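Local coordinates for cyclic nucleotide-binding domain (CNMP-BD) protein (Geobacter metallireducens, PDB 3MDP) that is of unconfirmed function but carries a cyclic nucleotide-binding domain and may, like some relatives, take part in regulating transcription, at residues 11-16 with 48-53; 15-20 with 123-128; 81-86 with 131-136; 85-90 with 94-99. All coordinates share one frame; numbering follows the deposited sequence.

Interaction 1 (11-16 with 48-53); sequences YRFFAS and DNLMLL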
loop_
_atom_site.group_PDB
_atom_site.type_symbol
_atom_site.label_atom_id
_atom_site.label_comp_id
_atom_site.label_asym_id
_atom_site.label_seq_id
_atom_site.Cartn_x
_atom_site.Cartn_y
_atom_site.Cartn_z
ATOM N N TYR A 11 4.198 0.504 17.990
ATOM C CA TYR A 11 4.236 1.076 16.635
ATOM C C TYR A 11 3.109 0.545 15.783
ATOM O O TYR A 11 2.758 -0.638 15.873
ATOM C CB TYR A 11 5.572 0.791 15.952
ATOM C CG TYR A 11 6.743 1.362 16.717
ATOM C CD1 TYR A 11 6.975 2.735 16.745
ATOM C CD2 TYR A 11 7.571 0.534 17.467
ATOM C CE1 TYR A 11 8.041 3.280 17.457
ATOM C CE2 TYR A 11 8.643 1.061 18.197
ATOM C CZ TYR A 11 8.882 2.437 18.177
ATOM O OH TYR A 11 9.939 2.957 18.908
ATOM N N ARG A 12 2.573 1.419 14.930
ATOM C CA ARG A 12 1.338 1.124 14.178
ATOM C C ARG A 12 1.412 -0.165 13.398
ATOM O O ARG A 12 0.483 -0.953 13.413
ATOM C CB ARG A 12 1.024 2.266 13.195
ATOM C CG ARG A 12 -0.423 2.525 13.003
ATOM C CD ARG A 12 -0.671 3.997 13.176
ATOM N NE ARG A 12 -2.031 4.266 13.615
ATOM C CZ ARG A 12 -2.427 5.441 14.082
ATOM N NH1 ARG A 12 -1.559 6.448 14.186
ATOM N NH2 ARG A 12 -3.690 5.612 14.453
ATOM N N PHE A 13 2.513 -0.375 12.699
ATOM C CA PHE A 13 2.643 -1.539 11.829
ATOM C C PHE A 13 2.488 -2.853 12.612
ATOM O O PHE A 13 1.947 -3.813 12.090
ATOM C CB PHE A 13 3.979 -1.481 11.086
ATOM C CG PHE A 13 4.180 -2.572 10.102
ATOM C CD1 PHE A 13 3.649 -2.482 8.817
ATOM C CD2 PHE A 13 4.913 -3.689 10.439
ATOM C CE1 PHE A 13 3.836 -3.494 7.892
ATOM C CE2 PHE A 13 5.096 -4.718 9.521
ATOM C CZ PHE A 13 4.561 -4.612 8.236
ATOM N N PHE A 14 2.931 -2.857 13.873
ATOM C CA PHE A 14 2.991 -4.049 14.679
ATOM C C PHE A 14 1.895 -4.184 15.743
ATOM O O PHE A 14 1.721 -5.294 16.273
ATOM C CB PHE A 14 4.330 -4.079 15.425
ATOM C CG PHE A 14 5.502 -4.164 14.544
ATOM C CD1 PHE A 14 5.841 -5.367 13.945
ATOM C CD2 PHE A 14 6.262 -3.047 14.277
ATOM C CE1 PHE A 14 6.934 -5.455 13.118
ATOM C CE2 PHE A 14 7.357 -3.134 13.440
ATOM C CZ PHE A 14 7.694 -4.342 12.871
ATOM N N ALA A 15 1.194 -3.077 16.042
ATOM C CA ALA A 15 0.260 -2.982 17.161
ATOM C C ALA A 15 -0.897 -4.026 17.099
ATOM O O ALA A 15 -1.393 -4.439 18.144
ATOM C CB ALA A 15 -0.294 -1.533 17.277
ATOM N N SER A 16 -1.294 -4.422 15.884
ATOM C CA SER A 16 -2.406 -5.375 15.613
ATOM C C SER A 16 -2.011 -6.859 15.602
ATOM O O SER A 16 -2.884 -7.720 15.531
ATOM C CB SER A 16 -3.052 -5.069 14.242
ATOM O OG SER A 16 -2.144 -5.239 13.128
ATOM N N ASP A 48 15.553 -6.970 0.524
ATOM C CA ASP A 48 15.696 -8.023 1.507
ATOM C C ASP A 48 15.581 -7.537 2.960
ATOM O O ASP A 48 15.739 -8.345 3.885
ATOM C CB ASP A 48 17.034 -8.757 1.282
ATOM C CG ASP A 48 16.954 -9.769 0.134
ATOM O OD1 ASP A 48 15.849 -10.252 -0.183
ATOM O OD2 ASP A 48 18.003 -10.077 -0.432
ATOM N N ASN A 49 15.273 -6.249 3.157
ATOM C CA ASN A 49 15.176 -5.640 4.494
ATOM C C ASN A 49 14.001 -4.669 4.596
ATOM O O ASN A 49 13.902 -3.722 3.801
ATOM C CB ASN A 49 16.460 -4.890 4.828
ATOM C CG ASN A 49 17.685 -5.794 4.807
ATOM O OD1 ASN A 49 18.257 -6.052 3.751
ATOM N ND2 ASN A 49 18.072 -6.303 5.976
ATOM N N LEU A 50 13.096 -4.939 5.544
ATOM C CA LEU A 50 12.012 -4.040 5.877
ATOM C C LEU A 50 12.465 -3.343 7.172
ATOM O O LEU A 50 12.982 -3.996 8.081
ATOM C CB LEU A 50 10.719 -4.821 6.070
ATOM C CG LEU A 50 9.507 -3.977 6.465
ATOM C CD1 LEU A 50 9.098 -3.092 5.296
ATOM C CD2 LEU A 50 8.368 -4.852 6.941
HETATM N N MSE A 51 12.341 -2.029 7.221
HETATM C CA MSE A 51 12.819 -1.288 8.388
HETATM C C MSE A 51 11.726 -0.476 9.057
HETATM O O MSE A 51 10.804 0.004 8.400
HETATM C CB MSE A 51 14.005 -0.403 8.013
HETATM C CG MSE A 51 15.236 -1.230 7.814
HETATM SE SE MSE A 51 16.608 -0.199 6.971
HETATM C CE MSE A 51 18.002 -1.580 6.805
ATOM N N LEU A 52 11.808 -0.400 10.377
ATOM C CA LEU A 52 10.975 0.489 11.209
ATOM C C LEU A 52 11.949 1.529 11.773
ATOM O O LEU A 52 12.968 1.172 12.356
ATOM C CB LEU A 52 10.306 -0.267 12.370
ATOM C CG LEU A 52 9.685 0.624 13.465
ATOM C CD1 LEU A 52 8.391 1.244 12.960
ATOM C CD2 LEU A 52 9.469 -0.203 14.747
ATOM N N LEU A 53 11.678 2.797 11.519
ATOM C CA LEU A 53 12.528 3.871 12.019
ATOM C C LEU A 53 12.236 4.133 13.484
ATOM O O LEU A 53 11.122 4.469 13.858
ATOM C CB LEU A 53 12.332 5.125 11.179
ATOM C CG LEU A 53 13.270 6.294 11.454
ATOM C CD1 LEU A 53 14.759 5.903 11.321
ATOM C CD2 LEU A 53 12.885 7.460 10.550
#

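Interaction 2 (15-20 with 123-128); sequences ASLTDE and QALGQV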
loop_
_atom_site.group_PDB
_atom_site.type_symbol
_atom_site.label_atom_id
_atom_site.label_comp_id
_atom_site.label_asym_id
_atom_site.label_seq_id
_atom_site.Cartn_x
_atom_site.Cartn_y
_atom_site.Cartn_z
ATOM N N ALA A 15 1.194 -3.077 16.042
ATOM C CA ALA A 15 0.260 -2.982 17.161
ATOM C C ALA A 15 -0.897 -4.026 17.099
ATOM O O ALA A 15 -1.393 -4.439 18.144
ATOM C CB ALA A 15 -0.294 -1.533 17.277
ATOM N N SER A 16 -1.294 -4.422 15.884
ATOM C CA SER A 16 -2.406 -5.375 15.613
ATOM C C SER A 16 -2.011 -6.859 15.602
ATOM O O SER A 16 -2.884 -7.720 15.531
ATOM C CB SER A 16 -3.052 -5.069 14.242
ATOM O OG SER A 16 -2.144 -5.239 13.128
ATOM N N LEU A 17 -0.712 -7.162 15.631
ATOM C CA LEU A 17 -0.247 -8.564 15.545
ATOM C C LEU A 17 -0.501 -9.350 16.828
ATOM O O LEU A 17 -0.490 -8.802 17.925
ATOM C CB LEU A 17 1.244 -8.615 15.207
ATOM C CG LEU A 17 1.667 -7.978 13.876
ATOM C CD1 LEU A 17 3.163 -8.066 13.690
ATOM C CD2 LEU A 17 0.966 -8.609 12.691
ATOM N N THR A 18 -0.729 -10.650 16.690
ATOM C CA THR A 18 -0.811 -11.518 17.860
ATOM C C THR A 18 0.549 -11.623 18.538
ATOM O O THR A 18 1.598 -11.309 17.954
ATOM C CB THR A 18 -1.212 -12.945 17.485
ATOM O OG1 THR A 18 -0.178 -13.509 16.652
ATOM C CG2 THR A 18 -2.547 -12.952 16.753
ATOM N N ASP A 19 0.530 -12.115 19.771
ATOM C CA ASP A 19 1.758 -12.274 20.539
ATOM C C ASP A 19 2.733 -13.227 19.856
ATOM O O ASP A 19 3.935 -12.955 19.830
ATOM C CB ASP A 19 1.441 -12.771 21.953
ATOM C CG ASP A 19 0.741 -11.714 22.800
ATOM O OD1 ASP A 19 1.003 -10.495 22.612
ATOM O OD2 ASP A 19 -0.056 -12.114 23.669
ATOM N N GLU A 20 2.219 -14.325 19.302
ATOM C CA GLU A 20 3.066 -15.291 18.582
ATOM C C GLU A 20 3.680 -14.632 17.354
ATOM O O GLU A 20 4.871 -14.785 17.086
ATOM C CB GLU A 20 2.284 -16.562 18.187
ATOM C CG GLU A 20 3.083 -17.535 17.274
ATOM C CD GLU A 20 2.448 -18.916 17.137
ATOM O OE1 GLU A 20 2.336 -19.613 18.157
ATOM O OE2 GLU A 20 2.098 -19.317 16.000
ATOM N N GLN A 123 -1.028 -17.869 5.920
ATOM C CA GLN A 123 -2.032 -16.965 5.326
ATOM C C GLN A 123 -2.442 -15.824 6.279
ATOM O O GLN A 123 -2.675 -14.701 5.838
ATOM C CB GLN A 123 -3.283 -17.749 4.877
ATOM C CG GLN A 123 -4.445 -16.872 4.312
ATOM C CD GLN A 123 -5.682 -17.677 3.830
ATOM O OE1 GLN A 123 -5.844 -18.856 4.148
ATOM N NE2 GLN A 123 -6.553 -17.021 3.055
ATOM N N ALA A 124 -2.533 -16.118 7.573
ATOM C CA ALA A 124 -2.977 -15.126 8.543
ATOM C C ALA A 124 -1.944 -14.007 8.664
ATOM O O ALA A 124 -2.299 -12.840 8.582
ATOM C CB ALA A 124 -3.248 -15.774 9.906
ATOM N N LEU A 125 -0.674 -14.359 8.854
ATOM C CA LEU A 125 0.372 -13.358 8.893
ATOM C C LEU A 125 0.494 -12.620 7.542
ATOM O O LEU A 125 0.602 -11.403 7.529
ATOM C CB LEU A 125 1.709 -13.953 9.342
ATOM C CG LEU A 125 2.829 -12.938 9.592
ATOM C CD1 LEU A 125 2.453 -11.938 10.682
ATOM C CD2 LEU A 125 4.128 -13.657 9.939
ATOM N N GLY A 126 0.447 -13.338 6.421
ATOM C CA GLY A 126 0.482 -12.713 5.082
ATOM C C GLY A 126 -0.566 -11.626 4.871
ATOM O O GLY A 126 -0.261 -10.517 4.421
ATOM N N GLN A 127 -1.801 -11.929 5.234
ATOM C CA GLN A 127 -2.893 -10.958 5.149
ATOM C C GLN A 127 -2.639 -9.691 6.002
ATOM O O GLN A 127 -2.855 -8.573 5.533
ATOM C CB GLN A 127 -4.221 -11.604 5.582
ATOM C CG GLN A 127 -4.887 -12.477 4.513
ATOM N N VAL A 128 -2.209 -9.860 7.248
ATOM C CA VAL A 128 -2.048 -8.707 8.129
ATOM C C VAL A 128 -0.873 -7.865 7.680
ATOM O O VAL A 128 -0.967 -6.643 7.692
ATOM C CB VAL A 128 -1.880 -9.093 9.625
ATOM C CG1 VAL A 128 -0.650 -9.971 9.831
ATOM C CG2 VAL A 128 -1.784 -7.845 10.480
#

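Interaction 3 (81-86 with 131-136); sequences GAIFGV and NNVAAA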
loop_
_atom_site.group_PDB
_atom_site.type_symbol
_atom_site.label_atom_id
_atom_site.label_comp_id
_atom_site.label_asym_id
_atom_site.label_seq_id
_atom_site.Cartn_x
_atom_site.Cartn_y
_atom_site.Cartn_z
ATOM N N GLY A 81 8.735 5.838 13.943
ATOM C CA GLY A 81 7.469 5.175 14.092
ATOM C C GLY A 81 6.913 4.666 12.787
ATOM O O GLY A 81 5.951 3.882 12.807
ATOM N N ALA A 82 7.521 5.098 11.670
ATOM C CA ALA A 82 7.103 4.718 10.323
ATOM C C ALA A 82 8.057 3.686 9.690
ATOM O O ALA A 82 9.260 3.650 9.989
ATOM C CB ALA A 82 7.002 5.964 9.440
ATOM N N ILE A 83 7.503 2.856 8.810
ATOM C CA ILE A 83 8.266 1.860 8.087
ATOM C C ILE A 83 8.743 2.336 6.723
ATOM O O ILE A 83 8.118 3.210 6.063
ATOM C CB ILE A 83 7.492 0.487 7.961
ATOM C CG1 ILE A 83 6.250 0.597 7.079
ATOM C CG2 ILE A 83 7.094 -0.049 9.367
ATOM C CD1 ILE A 83 5.760 -0.769 6.572
ATOM N N PHE A 84 9.832 1.731 6.276
ATOM C CA PHE A 84 10.370 1.969 4.934
ATOM C C PHE A 84 11.078 0.708 4.460
ATOM O O PHE A 84 11.239 -0.226 5.221
ATOM C CB PHE A 84 11.245 3.260 4.881
ATOM C CG PHE A 84 12.515 3.196 5.711
ATOM C CD1 PHE A 84 12.478 3.365 7.078
ATOM C CD2 PHE A 84 13.746 2.986 5.105
ATOM C CE1 PHE A 84 13.659 3.287 7.851
ATOM C CE2 PHE A 84 14.911 2.958 5.846
ATOM C CZ PHE A 84 14.871 3.116 7.226
ATOM N N GLY A 85 11.421 0.647 3.179
ATOM C CA GLY A 85 11.770 -0.635 2.557
ATOM C C GLY A 85 10.561 -1.516 2.281
ATOM O O GLY A 85 10.668 -2.743 2.278
ATOM N N VAL A 86 9.415 -0.894 2.011
ATOM C CA VAL A 86 8.139 -1.610 1.878
ATOM C C VAL A 86 8.106 -2.601 0.707
ATOM O O VAL A 86 7.357 -3.585 0.737
ATOM C CB VAL A 86 6.917 -0.641 1.767
ATOM C CG1 VAL A 86 6.738 0.136 3.062
ATOM C CG2 VAL A 86 7.052 0.322 0.547
ATOM N N ASN A 131 -1.916 -5.904 4.500
ATOM C CA ASN A 131 -2.808 -4.819 4.940
ATOM C C ASN A 131 -2.021 -3.670 5.540
ATOM O O ASN A 131 -2.183 -2.501 5.179
ATOM C CB ASN A 131 -3.837 -5.328 5.961
ATOM C CG ASN A 131 -4.845 -4.275 6.326
ATOM O OD1 ASN A 131 -4.678 -3.528 7.289
ATOM N ND2 ASN A 131 -5.836 -4.155 5.521
ATOM N N ASN A 132 -1.149 -4.018 6.477
ATOM C CA ASN A 132 -0.370 -3.022 7.207
ATOM C C ASN A 132 0.647 -2.278 6.357
ATOM O O ASN A 132 0.873 -1.074 6.575
ATOM C CB ASN A 132 0.225 -3.670 8.466
ATOM C CG ASN A 132 -0.876 -4.054 9.489
ATOM O OD1 ASN A 132 -2.091 -3.963 9.203
ATOM N ND2 ASN A 132 -0.459 -4.495 10.661
ATOM N N VAL A 133 1.245 -2.968 5.391
ATOM C CA VAL A 133 2.116 -2.313 4.417
ATOM C C VAL A 133 1.307 -1.291 3.622
ATOM O O VAL A 133 1.681 -0.112 3.551
ATOM C CB VAL A 133 2.760 -3.324 3.475
ATOM C CG1 VAL A 133 3.230 -2.638 2.182
ATOM C CG2 VAL A 133 3.905 -4.043 4.178
ATOM N N ALA A 134 0.175 -1.734 3.074
ATOM C CA ALA A 134 -0.734 -0.850 2.322
ATOM C C ALA A 134 -1.156 0.383 3.159
ATOM O O ALA A 134 -1.069 1.532 2.699
ATOM C CB ALA A 134 -1.967 -1.618 1.813
ATOM N N ALA A 135 -1.565 0.157 4.404
ATOM C CA ALA A 135 -1.901 1.274 5.297
ATOM C C ALA A 135 -0.724 2.225 5.520
ATOM O O ALA A 135 -0.907 3.449 5.561
ATOM C CB ALA A 135 -2.448 0.759 6.655
ATOM N N ALA A 136 0.472 1.661 5.699
ATOM C CA ALA A 136 1.674 2.457 5.918
ATOM C C ALA A 136 1.972 3.382 4.732
ATOM O O ALA A 136 2.291 4.575 4.924
ATOM C CB ALA A 136 2.869 1.550 6.173
#

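Interaction 4 (85-90 with 94-99); sequences GVSSLI and HYTSSA. With SIN (succinic acid), chain B.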
loop_
_atom_site.group_PDB
_atom_site.type_symbol
_atom_site.label_atom_id
_atom_site.label_comp_id
_atom_site.label_asym_id
_atom_site.label_seq_id
_atom_site.Cartn_x
_atom_site.Cartn_y
_atom_site.Cartn_z
ATOM N N GLY A 85 11.421 0.647 3.179
ATOM C CA GLY A 85 11.770 -0.635 2.557
ATOM C C GLY A 85 10.561 -1.516 2.281
ATOM O O GLY A 85 10.668 -2.743 2.278
ATOM N N VAL A 86 9.415 -0.894 2.011
ATOM C CA VAL A 86 8.139 -1.610 1.878
ATOM C C VAL A 86 8.106 -2.601 0.707
ATOM O O VAL A 86 7.357 -3.585 0.737
ATOM C CB VAL A 86 6.917 -0.641 1.767
ATOM C CG1 VAL A 86 6.738 0.136 3.062
ATOM C CG2 VAL A 86 7.052 0.322 0.547
ATOM N N SER A 87 8.920 -2.374 -0.319
ATOM C CA SER A 87 8.997 -3.348 -1.434
ATOM C C SER A 87 9.534 -4.736 -1.023
ATOM O O SER A 87 9.442 -5.681 -1.801
ATOM C CB SER A 87 9.803 -2.782 -2.605
ATOM O OG SER A 87 9.073 -1.758 -3.249
ATOM N N SER A 88 10.060 -4.870 0.195
ATOM C CA SER A 88 10.330 -6.209 0.739
ATOM C C SER A 88 9.068 -7.089 0.775
ATOM O O SER A 88 9.165 -8.324 0.787
ATOM C CB SER A 88 11.000 -6.124 2.119
ATOM O OG SER A 88 10.316 -5.248 2.986
ATOM N N LEU A 89 7.891 -6.464 0.756
ATOM C CA LEU A 89 6.626 -7.196 0.715
ATOM C C LEU A 89 5.748 -6.869 -0.517
ATOM O O LEU A 89 4.609 -7.337 -0.588
ATOM C CB LEU A 89 5.814 -6.925 1.981
ATOM C CG LEU A 89 6.350 -7.495 3.303
ATOM C CD1 LEU A 89 5.508 -7.012 4.490
ATOM C CD2 LEU A 89 6.372 -8.988 3.218
ATOM N N ILE A 90 6.257 -6.080 -1.461
ATOM C CA ILE A 90 5.501 -5.712 -2.653
ATOM C C ILE A 90 6.237 -6.180 -3.909
ATOM O O ILE A 90 7.289 -5.658 -4.264
ATOM C CB ILE A 90 5.222 -4.177 -2.755
ATOM C CG1 ILE A 90 4.595 -3.615 -1.455
ATOM C CG2 ILE A 90 4.286 -3.888 -3.964
ATOM C CD1 ILE A 90 4.598 -2.100 -1.361
ATOM N N HIS A 94 11.919 -5.283 -5.391
ATOM C CA HIS A 94 13.123 -4.482 -5.581
ATOM C C HIS A 94 12.827 -3.062 -5.130
ATOM O O HIS A 94 11.728 -2.554 -5.331
ATOM C CB HIS A 94 13.617 -4.536 -7.042
ATOM C CG HIS A 94 14.254 -5.843 -7.393
ATOM N ND1 HIS A 94 13.530 -7.013 -7.507
ATOM C CD2 HIS A 94 15.547 -6.175 -7.628
ATOM C CE1 HIS A 94 14.353 -8.008 -7.796
ATOM N NE2 HIS A 94 15.580 -7.527 -7.876
ATOM N N TYR A 95 13.774 -2.440 -4.440
ATOM C CA TYR A 95 13.538 -1.091 -3.925
ATOM C C TYR A 95 13.257 -0.101 -5.067
ATOM O O TYR A 95 13.959 -0.074 -6.088
ATOM C CB TYR A 95 14.724 -0.629 -3.077
ATOM C CG TYR A 95 14.968 -1.433 -1.802
ATOM C CD1 TYR A 95 14.000 -1.518 -0.813
ATOM C CD2 TYR A 95 16.202 -2.062 -1.562
ATOM C CE1 TYR A 95 14.223 -2.211 0.344
ATOM C CE2 TYR A 95 16.435 -2.765 -0.395
ATOM C CZ TYR A 95 15.460 -2.826 0.565
ATOM O OH TYR A 95 15.692 -3.541 1.730
ATOM N N THR A 96 12.223 0.714 -4.886
ATOM C CA THR A 96 11.791 1.664 -5.910
ATOM C C THR A 96 12.431 3.028 -5.671
ATOM O O THR A 96 12.307 3.953 -6.485
ATOM C CB THR A 96 10.246 1.788 -5.936
ATOM O OG1 THR A 96 9.768 2.136 -4.623
ATOM C CG2 THR A 96 9.605 0.454 -6.403
ATOM N N SER A 97 13.135 3.147 -4.553
ATOM C CA SER A 97 13.893 4.348 -4.257
ATOM C C SER A 97 15.061 3.964 -3.382
ATOM O O SER A 97 15.085 2.867 -2.840
ATOM C CB SER A 97 12.977 5.373 -3.565
ATOM O OG SER A 97 12.586 4.925 -2.283
ATOM N N SER A 98 16.043 4.854 -3.263
ATOM C CA SER A 98 17.098 4.694 -2.299
ATOM C C SER A 98 16.666 5.343 -0.989
ATOM O O SER A 98 15.720 6.133 -0.973
ATOM C CB SER A 98 18.400 5.310 -2.808
ATOM O OG SER A 98 18.795 4.709 -4.036
ATOM N N ALA A 99 17.351 4.973 0.101
ATOM C CA ALA A 99 17.143 5.549 1.429
ATOM C C ALA A 99 18.459 6.018 2.052
ATOM O O ALA A 99 19.464 5.285 2.065
ATOM C CB ALA A 99 16.459 4.558 2.351
HETATM C C1 SIN B . 10.127 2.689 0.452
HETATM O O1 SIN B . 9.811 2.340 1.629
HETATM O O2 SIN B . 9.277 3.239 -0.298
HETATM C C2 SIN B . 11.523 2.415 -0.083
HETATM C C3 SIN B . 11.513 1.912 -1.513
HETATM C C4 SIN B . 10.732 0.637 -1.652
HETATM O O3 SIN B . 10.548 -0.082 -0.650
HETATM O O4 SIN B . 10.268 0.284 -2.796
#

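Interaction 1 (11-16 with 48-53)
Leu-52 meets Tyr-11 at about a right angle, with its CD2 methyl over one face of the phenol ring. The geometry is that of a CH-pi contact: CD2 of Leu-52 lies 3.8 Å from the Tyr-11 ring centroid, 28° off the ring normal. The offset brings it nearest the rim, with Leu-52 CD2 3.4 Å from Tyr-11 CD2. The same methyl also reaches Phe-14, where CE2 is 3.8 Å from Leu-52 CD2, so one leucine branch serves two rings. Phe-13 and Leu-50 approach from opposite directions, and Phe-13 CZ ends 4.0 Å from Leu-50 CD2. With CG anti to the backbone N (chi1 -176°), Phe-13 extends from the short helix toward the strand and sets its CD2 edge over the centre of the Phe-14 face. The two phenylalanines therefore support each other edge on face. No hydrogen bond crosses the contact; Ile-83, Val-133 and Ile-110 add further apolar surface around the phenylalanines. The arrangement joins helix 12-15 to strand 49-55 through Leu-50 and Leu-52, the leucines on the helix-facing side of the strand, consistent with the N-terminal helical segment that packs on the double-stranded beta-helix in cyclic nucleotide-binding domains.

Interaction 2 (15-20 with 123-128)
Leu-17 puts its CD2 methyl against the forked end of Val-128, and this is the heart of the contact. Both branches are touched evenly: Leu-17 CD2 is 3.6 Å from Val-128 CG1 and also 3.6 Å from Val-128 CG2. At chi1 60° the valine CG1 lies between the backbone N and the carbonyl carbon and CG2 anti to the N, which turns both methyls to the leucine. A looser touch lies one helical turn earlier, Leu-17 CD2 to Leu-125 CD1 at 4.2 Å. Ser-16 adds a van der Waals contact from its OG to Val-128 CG2 at 3.7 Å, while the polar partner of that hydroxyl is Asn-132 ND2 on the same long helix. In the next shell Leu-22 and Ile-25 pack on Leu-17, and Gln-21 packs on Leu-125. The turn carrying Leu-17 is fixed by polar bonds: Arg-9 NH2 reaches both Leu-17 O and the carboxylate of Asp-19. Thr-18 is the N-cap of helix 19-27, its side chain bonding a backbone N just beyond Glu-20 while Gln-21 OE1 accepts from Thr-18 N, the reciprocal pattern of a capping box. The result is an apolar junction between helix 123-139 and the turn linking two N-terminal helices, typical of the helical layer that flanks the beta-roll in this fold.

Interaction 3 (81-86 with 131-136)
Strand 83-84 and its following turn pass helix 123-139 in reversed order, Ile-83 nearest Ala-136 (CA to CA 7.0 Å) and Val-86 nearest Val-133 (6.6 Å). Two residues of the strand and turn thus meet two of the helix. In the first pair, Ile-83 brings its longer branch alongside the methyl of Ala-136: Ala-136 CB is 3.6 Å from Ile-83 CG1 and 3.7 Å from Ile-83 CD1. A chi1 of 67° places CG1 between the backbone N and the carbonyl carbon, which carries this branch out to the helix. In the second, Val-86 CB faces Val-133 CG1 at 4.2 Å, a looser fit. A long touch joins the two pairs, Ile-83 CD1 to Val-133 CG2 at 4.5 Å; both contacts of Val-133 are less certain because it is modelled in two conformers. Phe-13 borders both Ile-83 and Val-133, and Leu-52 supports Ile-83 within the sheet. The polar backbone of the strand is served separately, Ile-83 O accepting from Arg-140 NH2. Leu-138 of the second subunit packs on Val-86, and its Ile-90 on Ala-134 and Ala-135. Only hydrocarbon meets across the interface, with no hydrogen bond to break, which would be consistent with the helix movements known in some cyclic nucleotide-binding domains.

Interaction 4 (85-90 with 94-99)
The contact lines a pocket occupied by succinate, at the probable anion-binding site of the domain, where the turn at Ser-87 meets the loop at His-94 to Thr-96. Ser-87 lies closest to the incoming loop, its CB 3.3 Å from His-94 O. Two residues earlier, Gly-85 CA meets the edge of the Tyr-95 ring, near its plane, at 3.7 Å from CE1. Tyr-95 is held from outside: its OH bonds Asn-49 O, and its ring stacks with Phe-41. One carboxylate of the ligand is gripped from both segments. Ser-87 N donates to succinate O3 at 2.8 Å, almost straight at 171°, while Thr-96 gives O4 two bonds, from N at 2.9 Å (158°) and from OG1 at 2.6 Å. Thr-96 can do this with one residue because a chi1 of 55° sets OG1 between the backbone N and the carbonyl carbon. Ser-87 OG also reaches O4, but the modelled separation is too short to trust. This short 3-10 turn followed by a loop corresponds in position to the phosphate-binding cassette of cyclic nucleotide-binding domains, so a carboxylate here may imitate a ligand's phosphate. The other carboxylate takes a longer bond, Val-86 N to succinate O1 at 3.3 Å, and a weak one from Gly-85 N. The turn is closed from within by Ser-88, whose N donates to Gly-85 O at 3.0 Å and whose OG, in the conformer given, shares that acceptor. Arg-140 NH2 adds a further donor to the succinate, which probably came from the crystallisation liquor.

Interactions 1 and 3 lie side by side, centres about 7 Å apart, because strands 49-55 and 83-84 are neighbours in one sheet; Leu-53 O is 2.8 Å from Gly-81 N. Asn-132 ties them further, its ND2 2.9 Å from Phe-13 O, and reaches interaction 2 through Ser-16 OG at 3.1 Å. Interaction 2 uses the same helix as interaction 3 but lies away from the ligand, its centre about 21 Å from that of interaction 4. Interactions 3 and 4 share Gly-85 and Val-86, so the helix contact backs directly onto the succinate site. Strand 49-55 of interaction 1 also reaches the site, Asn-49 O lying 2.7 Å from Tyr-95 OH.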